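Local coordinates for butyryl-CoA dehydrogenase (Marinomonas mediterranea, PDB 6CXT), which is a flavoprotein of the acyl-CoA dehydrogenase family that binds flavin-adenine dinucleotide and forms a homo-oligomer, at residues Leu83-Ala88 with Val360-Thr365; Ala248-Ala253 with Glu325-Ser330; Gly289-Ser294 with Gly331-Arg336. One frame throughout, in Å; residues are numbered along the deposited sequence.

Interaction 1 of 3, residues Leu83-Ala88 with Val360-Thr365; sequences LLFAGA and VLFSGT. With FK4 (S-[2-({N-[(2R)-2-hydroxy-4-{[(R)-hydroxy(oxo)-lambda~5~-phosphanyl]oxy}-3,3-dimethylbutanoyl]-beta-alanyl}amino)ethyl] 1H-pyrrole-2-carbothioate), chain C.
Phe85, on helix 81-101, and Phe362, in the loop 360-365, approach from opposite directions and account for all the surface the two segments bury against each other. Phe85 CE1 stands over the centre of one face of the Phe362 ring, 3.3 Å above its plane, and comes within 3.4 Å of Phe362 CZ. The ring planes are inclined by 31° with centroids 4.2 Å apart, an oblique meeting rather than a stack or a T-shaped pair. Phe85 reaches across because its CG lies anti to the backbone N (chi1 169°), whereas CG of Phe362 sits between its own N and carbonyl carbon, which turns the ring toward Phe85.

FK4 lies against both side chains: its pyrrole carbon C22 is 4.0 Å from Phe85 CZ, and its carbonyl oxygen O25 is 3.6 Å from Phe362 CB. That oxygen takes an almost perfectly straight hydrogen bond from Ser363 N (2.9 Å, 177°), which fixes the carbonyl at the loop. Ser363 has positive phi, and the next residue, Gly364, uses backbone angles suited to glycine; its N comes 3.1 Å from FK4 O26. The aromatic pair and the loop amides thus line one side of the FK4 pocket. Phe85 and Phe362 are shared with the flavin-adenine dinucleotide pocket, to which Leu361 and Thr365 belong as well. Ser363 OG is bonded to Glu242, and Lys320 grips the carbonyls of Phe362 and Gly364, linking the loop to helices 231-245 and 313-338.

The contact joins the N-terminal helical domain to the C-terminal one near the centre of the chain: helix 35-44 backs Leu83 and Leu84, Phe250 of helix 248-267 touches Phe362, and the loop itself links helix 351-359 to helix 366-377.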
loop_
_atom_site.group_PDB
_atom_site.type_symbol
_atom_site.label_atom_id
_atom_site.label_comp_id
_atom_site.label_asym_id
_atom_site.label_seq_id
_atom_site.Cartn_x
_atom_site.Cartn_y
_atom_site.Cartn_z
ATOM N N LEU B 83 7.370 -14.092 -25.760
ATOM C CA LEU B 83 8.081 -15.211 -26.407
ATOM C C LEU B 83 8.787 -16.096 -25.372
ATOM O O LEU B 83 8.708 -17.339 -25.422
ATOM C CB LEU B 83 9.056 -14.722 -27.497
ATOM C CG LEU B 83 9.899 -15.841 -28.183
ATOM C CD1 LEU B 83 8.979 -16.815 -28.877
ATOM C CD2 LEU B 83 10.820 -15.246 -29.239
ATOM N N LEU B 84 9.478 -15.469 -24.422
ATOM C CA LEU B 84 10.138 -16.206 -23.338
ATOM C C LEU B 84 9.129 -17.001 -22.531
ATOM O O LEU B 84 9.425 -18.129 -22.121
ATOM C CB LEU B 84 10.908 -15.243 -22.414
ATOM C CG LEU B 84 12.117 -14.621 -23.131
ATOM C CD1 LEU B 84 12.743 -13.597 -22.163
ATOM C CD2 LEU B 84 13.157 -15.685 -23.596
ATOM N N PHE B 85 7.985 -16.386 -22.282
ATOM C CA PHE B 85 6.890 -16.991 -21.523
ATOM C C PHE B 85 6.388 -18.259 -22.270
ATOM O O PHE B 85 6.267 -19.300 -21.666
ATOM C CB PHE B 85 5.775 -15.984 -21.392
ATOM C CG PHE B 85 4.482 -16.552 -20.873
ATOM C CD1 PHE B 85 4.381 -17.050 -19.590
ATOM C CD2 PHE B 85 3.337 -16.510 -21.666
ATOM C CE1 PHE B 85 3.152 -17.610 -19.114
ATOM C CE2 PHE B 85 2.108 -17.048 -21.224
ATOM C CZ PHE B 85 2.011 -17.570 -19.931
ATOM N N ALA B 86 6.094 -18.123 -23.565
ATOM C CA ALA B 86 5.715 -19.312 -24.409
ATOM C C ALA B 86 6.740 -20.440 -24.247
ATOM O O ALA B 86 6.376 -21.631 -24.124
ATOM C CB ALA B 86 5.557 -18.901 -25.882
ATOM N N GLY B 87 8.018 -20.075 -24.293
ATOM C CA GLY B 87 9.110 -21.032 -24.249
ATOM C C GLY B 87 9.160 -21.698 -22.894
ATOM O O GLY B 87 9.438 -22.896 -22.785
ATOM N N ALA B 88 8.912 -20.926 -21.821
ATOM C CA ALA B 88 9.007 -21.477 -20.483
ATOM C C ALA B 88 7.804 -22.344 -20.151
ATOM O O ALA B 88 7.926 -23.312 -19.410
ATOM C CB ALA B 88 9.201 -20.326 -19.446
ATOM N N VAL B 360 0.326 -12.208 -12.619
ATOM C CA VAL B 360 -0.456 -12.401 -11.355
ATOM C C VAL B 360 -1.717 -13.304 -11.542
ATOM O O VAL B 360 -2.459 -13.532 -10.572
ATOM C CB VAL B 360 -0.895 -11.079 -10.678
ATOM C CG1 VAL B 360 0.378 -10.250 -10.376
ATOM C CG2 VAL B 360 -1.812 -10.262 -11.601
ATOM N N LEU B 361 -1.936 -13.775 -12.770
ATOM C CA LEU B 361 -3.065 -14.691 -13.064
ATOM C C LEU B 361 -2.588 -16.101 -13.398
ATOM O O LEU B 361 -3.034 -17.056 -12.729
ATOM C CB LEU B 361 -3.870 -14.159 -14.250
ATOM C CG LEU B 361 -4.446 -12.758 -14.008
ATOM C CD1 LEU B 361 -5.138 -12.304 -15.277
ATOM C CD2 LEU B 361 -5.397 -12.669 -12.773
ATOM N N PHE B 362 -1.692 -16.248 -14.375
ATOM C CA PHE B 362 -1.300 -17.597 -14.838
ATOM C C PHE B 362 -0.419 -18.290 -13.805
ATOM O O PHE B 362 0.190 -17.627 -12.948
ATOM C CB PHE B 362 -0.695 -17.609 -16.261
ATOM C CG PHE B 362 0.507 -16.722 -16.439
ATOM C CD1 PHE B 362 1.744 -17.000 -15.800
ATOM C CD2 PHE B 362 0.415 -15.622 -17.312
ATOM C CE1 PHE B 362 2.855 -16.177 -16.006
ATOM C CE2 PHE B 362 1.524 -14.783 -17.506
ATOM C CZ PHE B 362 2.735 -15.066 -16.878
ATOM N N SER B 363 -0.351 -19.620 -13.867
ATOM C CA SER B 363 0.335 -20.432 -12.874
ATOM C C SER B 363 -0.304 -20.345 -11.467
ATOM O O SER B 363 0.332 -20.648 -10.488
ATOM C CB SER B 363 1.840 -20.137 -12.783
ATOM O OG SER B 363 2.365 -19.878 -14.079
ATOM N N GLY B 364 -1.571 -19.987 -11.398
ATOM C CA GLY B 364 -2.281 -19.746 -10.116
ATOM C C GLY B 364 -2.284 -18.255 -9.769
ATOM O O GLY B 364 -1.201 -17.649 -9.707
ATOM N N THR B 365 -3.438 -17.682 -9.532
ATOM C CA THR B 365 -3.489 -16.252 -9.203
ATOM C C THR B 365 -2.756 -15.951 -7.890
ATOM O O THR B 365 -2.449 -16.871 -7.064
ATOM C CB THR B 365 -4.905 -15.716 -9.045
ATOM O OG1 THR B 365 -5.477 -16.241 -7.822
ATOM C CG2 THR B 365 -5.800 -16.060 -10.284
HETATM O O01 FK4 C . -0.901 -28.405 -4.421
HETATM P P02 FK4 C . -2.321 -28.948 -4.787
HETATM O O03 FK4 C . -3.328 -27.924 -5.419
HETATM C C04 FK4 C . -3.319 -26.600 -4.971
HETATM C C05 FK4 C . -4.618 -25.866 -5.123
HETATM C C06 FK4 C . -4.397 -24.414 -4.623
HETATM C C07 FK4 C . -5.682 -26.606 -4.268
HETATM C C08 FK4 C . -5.123 -25.889 -6.590
HETATM O O09 FK4 C . -6.472 -25.508 -6.709
HETATM C C10 FK4 C . -4.236 -25.077 -7.554
HETATM N N11 FK4 C . -4.944 -23.990 -8.215
HETATM C C12 FK4 C . -4.211 -23.161 -9.105
HETATM C C13 FK4 C . -4.279 -23.675 -10.560
HETATM C C14 FK4 C . -3.120 -23.268 -11.366
HETATM N N15 FK4 C . -3.461 -23.210 -12.722
HETATM C C16 FK4 C . -2.424 -22.909 -13.709
HETATM C C17 FK4 C . -2.741 -23.541 -15.078
HETATM S S18 FK4 C . -1.324 -23.619 -16.135
HETATM C C19 FK4 C . -0.891 -21.891 -16.343
HETATM C C20 FK4 C . 0.152 -21.901 -17.389
HETATM C C21 FK4 C . 0.652 -20.836 -18.103
HETATM C C22 FK4 C . 1.646 -21.380 -18.944
HETATM C C23 FK4 C . 1.714 -22.777 -18.721
HETATM N N24 FK4 C . 0.818 -23.114 -17.771
HETATM O O25 FK4 C . -1.737 -21.015 -16.056
HETATM O O26 FK4 C . -1.995 -23.052 -10.923
HETATM O O27 FK4 C . -2.984 -25.254 -7.740
HETATM O O28 FK4 C . -2.141 -30.069 -5.758
#

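Interaction 2 of 3, residues Ala248-Ala253 with Glu325-Ser330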
loop_
_atom_site.group_PDB
_atom_site.type_symbol
_atom_site.label_atom_id
_atom_site.label_comp_id
_atom_site.label_asym_id
_atom_site.label_seq_id
_atom_site.Cartn_x
_atom_site.Cartn_y
_atom_site.Cartn_z
ATOM N N ALA B 248 11.446 -16.444 -13.341
ATOM C CA ALA B 248 12.798 -15.866 -13.526
ATOM C C ALA B 248 12.813 -14.851 -14.684
ATOM O O ALA B 248 13.554 -13.861 -14.626
ATOM C CB ALA B 248 13.814 -16.960 -13.778
ATOM N N ILE B 249 11.981 -15.082 -15.715
ATOM C CA ILE B 249 11.853 -14.132 -16.846
ATOM C C ILE B 249 11.628 -12.692 -16.313
ATOM O O ILE B 249 12.279 -11.704 -16.767
ATOM C CB ILE B 249 10.696 -14.497 -17.801
ATOM C CG1 ILE B 249 10.960 -15.873 -18.481
ATOM C CG2 ILE B 249 10.513 -13.412 -18.858
ATOM C CD1 ILE B 249 9.680 -16.431 -19.110
ATOM N N PHE B 250 10.701 -12.575 -15.381
ATOM C CA PHE B 250 10.192 -11.246 -15.006
ATOM C C PHE B 250 11.153 -10.550 -14.052
ATOM O O PHE B 250 11.132 -9.334 -13.963
ATOM C CB PHE B 250 8.839 -11.412 -14.337
ATOM C CG PHE B 250 7.897 -12.258 -15.173
ATOM C CD1 PHE B 250 7.695 -11.952 -16.548
ATOM C CD2 PHE B 250 7.218 -13.360 -14.600
ATOM C CE1 PHE B 250 6.879 -12.764 -17.373
ATOM C CE2 PHE B 250 6.354 -14.139 -15.401
ATOM C CZ PHE B 250 6.209 -13.877 -16.771
ATOM N N VAL B 251 11.959 -11.312 -13.331
ATOM C CA VAL B 251 13.036 -10.710 -12.542
ATOM C C VAL B 251 14.021 -10.021 -13.515
ATOM O O VAL B 251 14.407 -8.861 -13.307
ATOM C CB VAL B 251 13.790 -11.769 -11.697
ATOM C CG1 VAL B 251 15.071 -11.183 -11.083
ATOM C CG2 VAL B 251 12.877 -12.327 -10.583
ATOM N N GLY B 252 14.407 -10.697 -14.595
ATOM C CA GLY B 252 15.189 -10.027 -15.640
ATOM C C GLY B 252 14.459 -8.821 -16.244
ATOM O O GLY B 252 15.059 -7.721 -16.408
ATOM N N ALA B 253 13.171 -8.983 -16.579
ATOM C CA ALA B 253 12.435 -7.870 -17.154
ATOM C C ALA B 253 12.437 -6.649 -16.177
ATOM O O ALA B 253 12.529 -5.495 -16.621
ATOM C CB ALA B 253 11.007 -8.266 -17.527
ATOM N N GLU B 325 3.915 -9.770 -8.353
ATOM C CA GLU B 325 3.437 -8.493 -7.754
ATOM C C GLU B 325 4.447 -7.342 -7.957
ATOM O O GLU B 325 4.043 -6.196 -8.278
ATOM C CB GLU B 325 2.998 -8.636 -6.274
ATOM C CG GLU B 325 1.793 -9.608 -6.138
ATOM C CD GLU B 325 0.484 -9.077 -6.714
ATOM O OE1 GLU B 325 0.369 -7.862 -7.072
ATOM O OE2 GLU B 325 -0.524 -9.867 -6.814
ATOM N N ALA B 326 5.725 -7.654 -7.781
ATOM C CA ALA B 326 6.755 -6.622 -8.019
ATOM C C ALA B 326 6.736 -6.176 -9.488
ATOM O O ALA B 326 6.931 -5.007 -9.787
ATOM C CB ALA B 326 8.142 -7.116 -7.591
ATOM N N PHE B 327 6.443 -7.110 -10.402
ATOM C CA PHE B 327 6.473 -6.846 -11.811
ATOM C C PHE B 327 5.320 -5.915 -12.183
ATOM O O PHE B 327 5.501 -4.987 -12.965
ATOM C CB PHE B 327 6.515 -8.175 -12.628
ATOM C CG PHE B 327 6.698 -8.015 -14.115
ATOM C CD1 PHE B 327 7.417 -6.935 -14.678
ATOM C CD2 PHE B 327 6.231 -9.034 -14.977
ATOM C CE1 PHE B 327 7.634 -6.839 -16.076
ATOM C CE2 PHE B 327 6.425 -8.924 -16.351
ATOM C CZ PHE B 327 7.121 -7.827 -16.904
ATOM N N VAL B 328 4.155 -6.099 -11.579
ATOM C CA VAL B 328 3.038 -5.162 -11.813
ATOM C C VAL B 328 3.444 -3.744 -11.303
ATOM O O VAL B 328 3.243 -2.736 -11.997
ATOM C CB VAL B 328 1.748 -5.661 -11.050
ATOM C CG1 VAL B 328 0.669 -4.564 -10.983
ATOM C CG2 VAL B 328 1.155 -6.891 -11.783
ATOM N N GLN B 329 4.037 -3.671 -10.127
ATOM C CA GLN B 329 4.419 -2.368 -9.582
ATOM C C GLN B 329 5.504 -1.722 -10.462
ATOM O O GLN B 329 5.476 -0.516 -10.683
ATOM C CB GLN B 329 4.898 -2.516 -8.143
ATOM C CG GLN B 329 3.829 -3.053 -7.181
ATOM C CD GLN B 329 4.394 -3.351 -5.821
ATOM O OE1 GLN B 329 4.982 -4.427 -5.600
ATOM N NE2 GLN B 329 4.214 -2.436 -4.888
ATOM N N SER B 330 6.441 -2.542 -10.925
ATOM C CA SER B 330 7.516 -2.078 -11.810
ATOM C C SER B 330 6.934 -1.470 -13.119
ATOM O O SER B 330 7.330 -0.378 -13.567
ATOM C CB SER B 330 8.451 -3.259 -12.151
ATOM O OG SER B 330 9.532 -2.777 -12.991
#
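Helices 248-267 and 313-338 come nearest within these segments at Phe250 and Phe327, whose CA atoms are 6.6 Å apart, with no hydrogen bond between the two segments. Phe327 gives up the larger area, because its side chain projects between Phe250 and Ala253, one helical turn on. The two phenylalanine side chains cross at about a right angle, yet their rings end near parallel, at 19°, and offset so strongly that little of one ring lies over the other; the centroids are 5.2 Å apart. The closest approaches lie along the CD2-CE2 side of Phe327: Phe327 CE2 is 3.3 Å from Phe250 CD1, and Phe327 CD2 is 3.6 Å from Phe250 CB. CG of Phe327 is anti to the backbone N (chi1 -174°), which directs the ring at helix 248-267 and brings one of its faces under the carbonyl oxygen of Phe250. Ala253 CB approaches the other side of the ring obliquely, 3.9 Å from Phe327 CE1.

Both helices belong to the helical bundle that forms the C-terminal domain in the acyl-CoA dehydrogenase fold, and the two aromatics fill its interior together with helix 351-359, whose Ser352 and Ala356 touch Phe327 and whose Ser359 touches Phe250. Phe250 has a second aromatic neighbour in Phe247, which it meets edge-to-face, and Thr81 of helix 81-101 packs on it as well. Polar groups take over at the two ends of segment 325-330. Ser330 OG is hydrogen-bonded to Asp257, on helix 248-267, while Glu325 bonds Ser366 and forms a salt bridge with Arg336 of a neighbouring subunit.

Interaction 3 of 3, residues Gly289-Ser294 with Gly331-Arg336; sequences GVRLES and GIDSIR. With FAD (flavin-adenine dinucleotide), chain D.
Arg291 on helix 279-306 and Asp333 on helix 313-338 are joined by a salt bridge, the direct contact between these segments. Arg291 NH2 donates to Asp333 OD2 over 2.9 Å in a slightly bent hydrogen bond that arrives on the anti side of the oxygen, 24° out of the carboxylate plane. The oxygen sits at the edge of the guanidinium, somewhat tilted from its plane; the planes of the two groups are 47° apart, and a single N-H, that of NH2, makes the bridge. A bend in the arginine chain at chi3 (-48°) turns the guanidinium to bring NH2 to the acid.

A water accepts from Arg291 NH1 at 3.1 Å and lies beside Asp333 OD2, a leg too short to be relied on.

Further charges enlarge the network. Asp333 OD1 has its main partner in Arg284 of helix 279-306, and Arg336 NE stands a long 4.0 Å away. The outer end of Arg336 is drawn instead to Glu325 of a neighbouring subunit.

Bonding to the cofactor runs through the backbone: Arg336 O accepts a 2.6 Å hydrogen bond from FAD O3B, a ribose hydroxyl. Arg268 and Ala340 of the same chain also bond this flavin-adenine dinucleotide, as do Ser132, Thr158, Thr365 and Asp367 of that same neighbouring subunit.

With two arginines bonded to its carboxylate and a third nearby, Asp333 very probably stays ionised, and each of its oxygens is used to pin helix 313-338 to helix 279-306.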
loop_
_atom_site.group_PDB
_atom_site.type_symbol
_atom_site.label_atom_id
_atom_site.label_comp_id
_atom_site.label_asym_id
_atom_site.label_seq_id
_atom_site.Cartn_x
_atom_site.Cartn_y
_atom_site.Cartn_z
ATOM N N GLY B 289 14.083 -0.754 -6.848
ATOM C CA GLY B 289 15.342 -1.513 -6.606
ATOM C C GLY B 289 15.181 -2.470 -5.411
ATOM O O GLY B 289 15.636 -3.627 -5.439
ATOM N N VAL B 290 14.521 -1.983 -4.375
ATOM C CA VAL B 290 14.279 -2.813 -3.179
ATOM C C VAL B 290 13.426 -4.066 -3.541
ATOM O O VAL B 290 13.799 -5.221 -3.222
ATOM C CB VAL B 290 13.596 -2.007 -2.068
ATOM C CG1 VAL B 290 13.216 -2.934 -0.873
ATOM C CG2 VAL B 290 14.524 -0.843 -1.608
ATOM N N ARG B 291 12.297 -3.808 -4.176
ATOM C CA ARG B 291 11.391 -4.906 -4.513
ATOM C C ARG B 291 12.058 -5.905 -5.480
ATOM O O ARG B 291 11.822 -7.106 -5.368
ATOM C CB ARG B 291 10.087 -4.348 -5.103
ATOM C CG ARG B 291 9.232 -3.644 -4.018
ATOM C CD ARG B 291 7.844 -3.285 -4.632
ATOM N NE ARG B 291 7.985 -2.617 -5.967
ATOM C CZ ARG B 291 7.839 -1.301 -6.206
ATOM N NH1 ARG B 291 7.579 -0.464 -5.212
ATOM N NH2 ARG B 291 7.994 -0.837 -7.463
ATOM N N LEU B 292 12.939 -5.410 -6.361
ATOM C CA LEU B 292 13.649 -6.281 -7.255
ATOM C C LEU B 292 14.707 -7.134 -6.536
ATOM O O LEU B 292 14.805 -8.356 -6.769
ATOM C CB LEU B 292 14.288 -5.455 -8.381
ATOM C CG LEU B 292 15.175 -6.253 -9.361
ATOM C CD1 LEU B 292 14.364 -7.417 -9.994
ATOM C CD2 LEU B 292 15.626 -5.303 -10.473
ATOM N N GLU B 293 15.513 -6.520 -5.662
ATOM C CA GLU B 293 16.490 -7.336 -4.895
ATOM C C GLU B 293 15.772 -8.433 -4.120
ATOM O O GLU B 293 16.193 -9.596 -4.124
ATOM C CB GLU B 293 17.373 -6.497 -3.939
ATOM C CG GLU B 293 18.483 -7.368 -3.331
ATOM C CD GLU B 293 19.146 -6.746 -2.096
ATOM O OE1 GLU B 293 18.704 -7.052 -0.965
ATOM O OE2 GLU B 293 20.086 -5.924 -2.257
ATOM N N SER B 294 14.685 -8.041 -3.464
ATOM C CA SER B 294 13.862 -8.955 -2.733
ATOM C C SER B 294 13.347 -10.114 -3.623
ATOM O O SER B 294 13.535 -11.288 -3.258
ATOM C CB SER B 294 12.668 -8.185 -2.191
ATOM O OG SER B 294 11.721 -9.090 -1.606
ATOM N N GLY B 331 5.962 -2.187 -13.733
ATOM C CA GLY B 331 5.307 -1.700 -14.941
ATOM C C GLY B 331 4.609 -0.349 -14.688
ATOM O O GLY B 331 4.686 0.557 -15.527
ATOM N N ILE B 332 3.891 -0.222 -13.579
ATOM C CA ILE B 332 3.227 1.021 -13.300
ATOM C C ILE B 332 4.269 2.140 -13.010
ATOM O O ILE B 332 4.196 3.245 -13.561
ATOM C CB ILE B 332 2.280 0.872 -12.095
ATOM C CG1 ILE B 332 1.088 -0.069 -12.477
ATOM C CG2 ILE B 332 1.765 2.247 -11.620
ATOM C CD1 ILE B 332 0.439 -0.617 -11.201
ATOM N N ASP B 333 5.232 1.826 -12.179
ATOM C CA ASP B 333 6.222 2.862 -11.772
ATOM C C ASP B 333 7.096 3.344 -12.992
ATOM O O ASP B 333 7.404 4.549 -13.116
ATOM C CB ASP B 333 7.113 2.314 -10.649
ATOM C CG ASP B 333 6.412 2.320 -9.311
ATOM O OD1 ASP B 333 5.428 3.021 -9.152
ATOM O OD2 ASP B 333 6.919 1.717 -8.370
ATOM N N SER B 334 7.459 2.423 -13.885
ATOM C CA SER B 334 8.173 2.781 -15.119
ATOM C C SER B 334 7.374 3.796 -15.939
ATOM O O SER B 334 7.934 4.761 -16.482
ATOM C CB SER B 334 8.465 1.539 -15.953
ATOM O OG SER B 334 9.410 0.751 -15.267
ATOM N N ILE B 335 6.054 3.585 -16.060
ATOM C CA ILE B 335 5.239 4.577 -16.747
ATOM C C ILE B 335 5.268 5.902 -15.990
ATOM O O ILE B 335 5.475 6.968 -16.613
ATOM C CB ILE B 335 3.787 4.054 -16.988
ATOM C CG1 ILE B 335 3.838 2.925 -18.037
ATOM C CG2 ILE B 335 2.857 5.158 -17.434
ATOM C CD1 ILE B 335 2.481 2.148 -18.128
ATOM N N ARG B 336 5.057 5.875 -14.705
ATOM C CA ARG B 336 5.093 7.082 -13.941
ATOM C C ARG B 336 6.400 7.895 -14.131
ATOM O O ARG B 336 6.356 9.052 -14.301
ATOM C CB ARG B 336 4.870 6.781 -12.471
ATOM C CG ARG B 336 3.516 6.235 -12.081
ATOM C CD ARG B 336 3.469 6.156 -10.587
ATOM N NE ARG B 336 2.365 5.452 -9.981
ATOM C CZ ARG B 336 1.178 5.965 -9.742
ATOM N NH1 ARG B 336 0.872 7.154 -10.163
ATOM N NH2 ARG B 336 0.285 5.250 -9.124
HETATM P PA FAD D . 7.915 14.793 -16.986
HETATM O O1A FAD D . 7.385 16.158 -16.592
HETATM O O2A FAD D . 9.205 14.554 -17.754
HETATM O O5B FAD D . 7.888 13.863 -15.650
HETATM C C5B FAD D . 8.516 12.561 -15.601
HETATM C C4B FAD D . 8.434 12.133 -14.121
HETATM O O4B FAD D . 9.104 13.114 -13.289
HETATM C C3B FAD D . 6.985 12.054 -13.652
HETATM O O3B FAD D . 6.981 10.985 -12.697
HETATM C C2B FAD D . 6.806 13.382 -12.884
HETATM O O2B FAD D . 5.731 13.359 -11.911
HETATM C C1B FAD D . 8.228 13.598 -12.285
HETATM N N9A FAD D . 8.396 15.032 -11.965
HETATM C C8A FAD D . 8.552 16.062 -12.838
HETATM N N7A FAD D . 8.566 17.259 -12.152
HETATM C C5A FAD D . 8.395 16.986 -10.828
HETATM C C6A FAD D . 8.322 17.744 -9.552
HETATM N N6A FAD D . 8.395 19.122 -9.520
HETATM N N1A FAD D . 8.139 17.025 -8.404
HETATM C C2A FAD D . 8.029 15.653 -8.377
HETATM N N3A FAD D . 8.114 14.916 -9.508
HETATM C C4A FAD D . 8.282 15.504 -10.725
HETATM N N1 FAD D . -0.369 18.066 -22.861
HETATM C C2 FAD D . -0.987 19.127 -23.496
HETATM O O2 FAD D . -0.345 20.213 -23.512
HETATM N N3 FAD D . -2.209 19.044 -24.095
HETATM C C4 FAD D . -2.874 17.872 -24.153
HETATM O O4 FAD D . -3.973 17.818 -24.707
HETATM C C4X FAD D . -2.263 16.665 -23.498
HETATM N N5 FAD D . -2.837 15.442 -23.527
HETATM C C5X FAD D . -2.250 14.334 -22.993
HETATM C C6 FAD D . -2.938 13.095 -23.088
HETATM C C7 FAD D . -2.337 11.934 -22.559
HETATM C C7M FAD D . -3.057 10.616 -22.698
HETATM C C8 FAD D . -1.018 12.006 -21.909
HETATM C C8M FAD D . -0.387 10.782 -21.332
HETATM C C9 FAD D . -0.344 13.239 -21.781
HETATM C C9A FAD D . -0.938 14.408 -22.309
HETATM N N10 FAD D . -0.291 15.683 -22.243
HETATM C C10 FAD D . -0.941 16.819 -22.838
HETATM C "C1'" FAD D . 1.017 15.843 -21.624
HETATM C "C2'" FAD D . 0.863 15.757 -20.087
HETATM O "O2'" FAD D . 0.217 16.902 -19.505
HETATM C "C3'" FAD D . 2.228 15.458 -19.489
HETATM O "O3'" FAD D . 2.583 14.131 -19.929
HETATM C "C4'" FAD D . 2.417 15.654 -17.975
HETATM O "O4'" FAD D . 2.323 17.074 -17.632
HETATM C "C5'" FAD D . 3.787 15.135 -17.514
HETATM O "O5'" FAD D . 4.788 15.712 -18.362
HETATM P P FAD D . 5.872 14.774 -19.011
HETATM O O1P FAD D . 6.863 15.618 -19.818
HETATM O O2P FAD D . 5.264 13.616 -19.779
HETATM O O3P FAD D . 6.716 14.108 -17.820
HETATM O O HOH W 1 8.166 2.369 -6.364
#

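Interactions 2 and 3 lie side by side on helix 313-338, their centres about 8 Å apart, and touch where Ala326 CB meets Arg291 CB at 4.2 Å. Interaction 2 also abuts interaction 1, about 12 Å away between centres: Phe250 CZ is 3.7 Å from Phe362 CZ, extending the aromatic cluster behind the pocket, although the Phe250 side chain remains about 9 Å from FK4. Interactions 1 and 3 are about 19 Å apart between centres, with nearest atoms about 10 Å apart. Across the subunit interface they are related differently: the flavin-adenine dinucleotide bonded by Arg336 is also bonded by Thr365 of the second subunit, a residue of that subunit's own 360-365 loop.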